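Local coordinates for Ras GTPase-activating-like protein IQGAP2 (Homo sapiens, PDB 4EZA), which probably binds phosphoinositides through an atypical domain with a pseudo C2 fold, in a scaffold protein related to Ras GTPase-activating proteins, at residues F62-K67 / V76-Q81. Numbering follows the deposited sequence.
Sequences FDVRSK and VQLNIQ
Phe62 and Leu78 exchange two backbone hydrogen bonds, Phe62 N to Leu78 O and Leu78 N to Phe62 O, each 2.8 Å. Val64 and Val76 repeat the pattern: Val64 N reaches Val76 O at 2.9 Å, nearly straight (176°), and Val76 N returns one to Val64 O. Between them lies the non-hydrogen-bonded pair Asp63–Gln77, where Gln77 CA makes a CA-H...O contact with Phe62 O at 3.2 Å. This alternation marks antiparallel pairing; 61-68 and 71-79, consecutive in the chain, form a beta hairpin.

Polar Gln77 suits the exposed face it shares with Asp63. There Arg65 grips Asp63 in a salt bridge: NE lies 3.0 Å from Asp63 OD1, above the carboxylate plane, and NH2 meets OD2 on the syn side, tilted out of plane. Asp63 CG, anti to the backbone N (chi1 -170°), stands up from the sheet, and Arg65 folds back to it. An asparagine here would probably cost the charge and one acceptor, leaving Arg65 half-gripped, with its salt bridge to Glu72.

On the other face the paired residues are all apolar, Val64 and Leu78 buried. Val64 CB packs on Val76 CG1 at 3.9 Å, and Val64 CG2 on Leu78 CD1; beta-branched valine is at home in strands. The Phe62 ring has Leu78 O at its edge and reaches Leu111 of helix 104-112, which also meets Leu78. Both valines touch Phe97 of the three-stranded sheet, helping pack the two sheets together. Strand 49-55 flanks 61-68 on its far edge, and 71-79 runs into helix 80-88, with Asn79 as N-cap.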
loop_
_atom_site.group_PDB
_atom_site.type_symbol
_atom_site.label_atom_id
_atom_site.label_comp_id
_atom_site.label_asym_id
_atom_site.label_seq_id
_atom_site.Cartn_x
_atom_site.Cartn_y
_atom_site.Cartn_z
ATOM N N PHE A 62 0.956 9.208 -5.876
ATOM C CA PHE A 62 1.262 8.989 -4.462
ATOM C C PHE A 62 2.564 8.251 -4.305
ATOM O O PHE A 62 2.889 7.381 -5.099
ATOM C CB PHE A 62 0.137 8.207 -3.783
ATOM C CG PHE A 62 -1.166 8.947 -3.753
ATOM C CD1 PHE A 62 -1.479 9.774 -2.683
ATOM C CD2 PHE A 62 -2.069 8.804 -4.793
ATOM C CE1 PHE A 62 -2.693 10.461 -2.655
ATOM C CE2 PHE A 62 -3.278 9.484 -4.786
ATOM C CZ PHE A 62 -3.588 10.319 -3.716
ATOM N N ASP A 63 3.290 8.596 -3.254
ATOM C CA ASP A 63 4.581 8.021 -2.956
ATOM C C ASP A 63 4.331 7.116 -1.753
ATOM O O ASP A 63 3.934 7.610 -0.700
ATOM C CB ASP A 63 5.520 9.192 -2.601
ATOM C CG ASP A 63 6.965 8.806 -2.480
ATOM O OD1 ASP A 63 7.309 7.609 -2.425
ATOM O OD2 ASP A 63 7.779 9.756 -2.406
ATOM N N VAL A 64 4.505 5.806 -1.914
ATOM C CA VAL A 64 4.312 4.866 -0.811
ATOM C C VAL A 64 5.641 4.242 -0.431
ATOM O O VAL A 64 6.315 3.648 -1.271
ATOM C CB VAL A 64 3.289 3.738 -1.136
ATOM C CG1 VAL A 64 3.142 2.773 0.049
ATOM C CG2 VAL A 64 1.942 4.337 -1.532
ATOM N N ARG A 65 6.013 4.377 0.841
ATOM C CA ARG A 65 7.267 3.789 1.353
ATOM C C ARG A 65 6.972 2.605 2.259
ATOM O O ARG A 65 6.069 2.670 3.106
ATOM C CB ARG A 65 8.045 4.826 2.153
ATOM C CG ARG A 65 8.203 6.178 1.484
ATOM C CD ARG A 65 9.292 6.158 0.447
ATOM N NE ARG A 65 9.379 7.431 -0.264
ATOM C CZ ARG A 65 10.222 8.412 0.044
ATOM N NH1 ARG A 65 11.069 8.280 1.056
ATOM N NH2 ARG A 65 10.221 9.532 -0.667
ATOM N N SER A 66 7.714 1.518 2.062
ATOM C CA SER A 66 7.607 0.315 2.884
ATOM C C SER A 66 8.770 0.304 3.852
ATOM O O SER A 66 9.935 0.356 3.428
ATOM C CB SER A 66 7.634 -0.931 1.984
ATOM O OG SER A 66 7.602 -2.140 2.733
ATOM N N LYS A 67 8.453 0.252 5.143
ATOM C CA LYS A 67 9.473 0.189 6.204
ATOM C C LYS A 67 9.402 -1.087 7.018
ATOM O O LYS A 67 8.345 -1.672 7.200
ATOM C CB LYS A 67 9.363 1.382 7.140
ATOM C CG LYS A 67 9.458 2.721 6.437
ATOM C CD LYS A 67 9.552 3.800 7.498
ATOM C CE LYS A 67 10.068 5.097 6.941
ATOM N NZ LYS A 67 9.870 6.189 7.937
ATOM N N VAL A 76 7.496 3.057 -3.890
ATOM C CA VAL A 76 6.755 2.924 -5.147
ATOM C C VAL A 76 5.900 4.169 -5.374
ATOM O O VAL A 76 5.386 4.759 -4.428
ATOM C CB VAL A 76 5.882 1.630 -5.189
ATOM C CG1 VAL A 76 4.716 1.718 -4.210
ATOM C CG2 VAL A 76 5.380 1.337 -6.611
ATOM N N GLN A 77 5.777 4.588 -6.627
ATOM C CA GLN A 77 4.850 5.657 -6.970
ATOM C C GLN A 77 3.637 5.064 -7.643
ATOM O O GLN A 77 3.756 4.241 -8.556
ATOM C CB GLN A 77 5.540 6.727 -7.822
ATOM C CG GLN A 77 6.566 7.519 -6.996
ATOM C CD GLN A 77 6.995 8.842 -7.608
ATOM O OE1 GLN A 77 7.597 9.676 -6.925
ATOM N NE2 GLN A 77 6.702 9.045 -8.884
ATOM N N LEU A 78 2.470 5.489 -7.172
ATOM C CA LEU A 78 1.195 5.021 -7.699
ATOM C C LEU A 78 0.395 6.161 -8.291
ATOM O O LEU A 78 0.215 7.205 -7.657
ATOM C CB LEU A 78 0.370 4.328 -6.602
ATOM C CG LEU A 78 1.073 3.168 -5.890
ATOM C CD1 LEU A 78 0.182 2.700 -4.770
ATOM C CD2 LEU A 78 1.376 1.998 -6.875
ATOM N N ASN A 79 -0.118 5.920 -9.485
ATOM C CA ASN A 79 -0.875 6.881 -10.249
ATOM C C ASN A 79 -2.350 6.520 -10.146
ATOM O O ASN A 79 -2.760 5.420 -10.499
ATOM C CB ASN A 79 -0.372 6.790 -11.705
ATOM C CG ASN A 79 -1.069 7.737 -12.659
ATOM O OD1 ASN A 79 -2.266 7.994 -12.558
ATOM N ND2 ASN A 79 -0.314 8.248 -13.617
ATOM N N ILE A 80 -3.163 7.459 -9.670
ATOM C CA ILE A 80 -4.605 7.212 -9.512
ATOM C C ILE A 80 -5.310 6.764 -10.796
ATOM O O ILE A 80 -6.233 5.928 -10.733
ATOM C CB ILE A 80 -5.310 8.475 -8.920
ATOM C CG1 ILE A 80 -6.755 8.181 -8.453
ATOM C CG2 ILE A 80 -5.274 9.683 -9.919
ATOM C CD1 ILE A 80 -6.896 7.062 -7.510
ATOM N N GLN A 81 -4.882 7.289 -11.944
ATOM C CA GLN A 81 -5.504 6.909 -13.227
ATOM C C GLN A 81 -5.205 5.444 -13.515
ATOM O O GLN A 81 -6.067 4.721 -14.028
ATOM C CB GLN A 81 -5.011 7.764 -14.388
ATOM C CG GLN A 81 -5.381 9.226 -14.357
ATOM C CD GLN A 81 -5.325 9.821 -15.739
ATOM O OE1 GLN A 81 -4.255 9.896 -16.363
ATOM N NE2 GLN A 81 -6.488 10.237 -16.250
#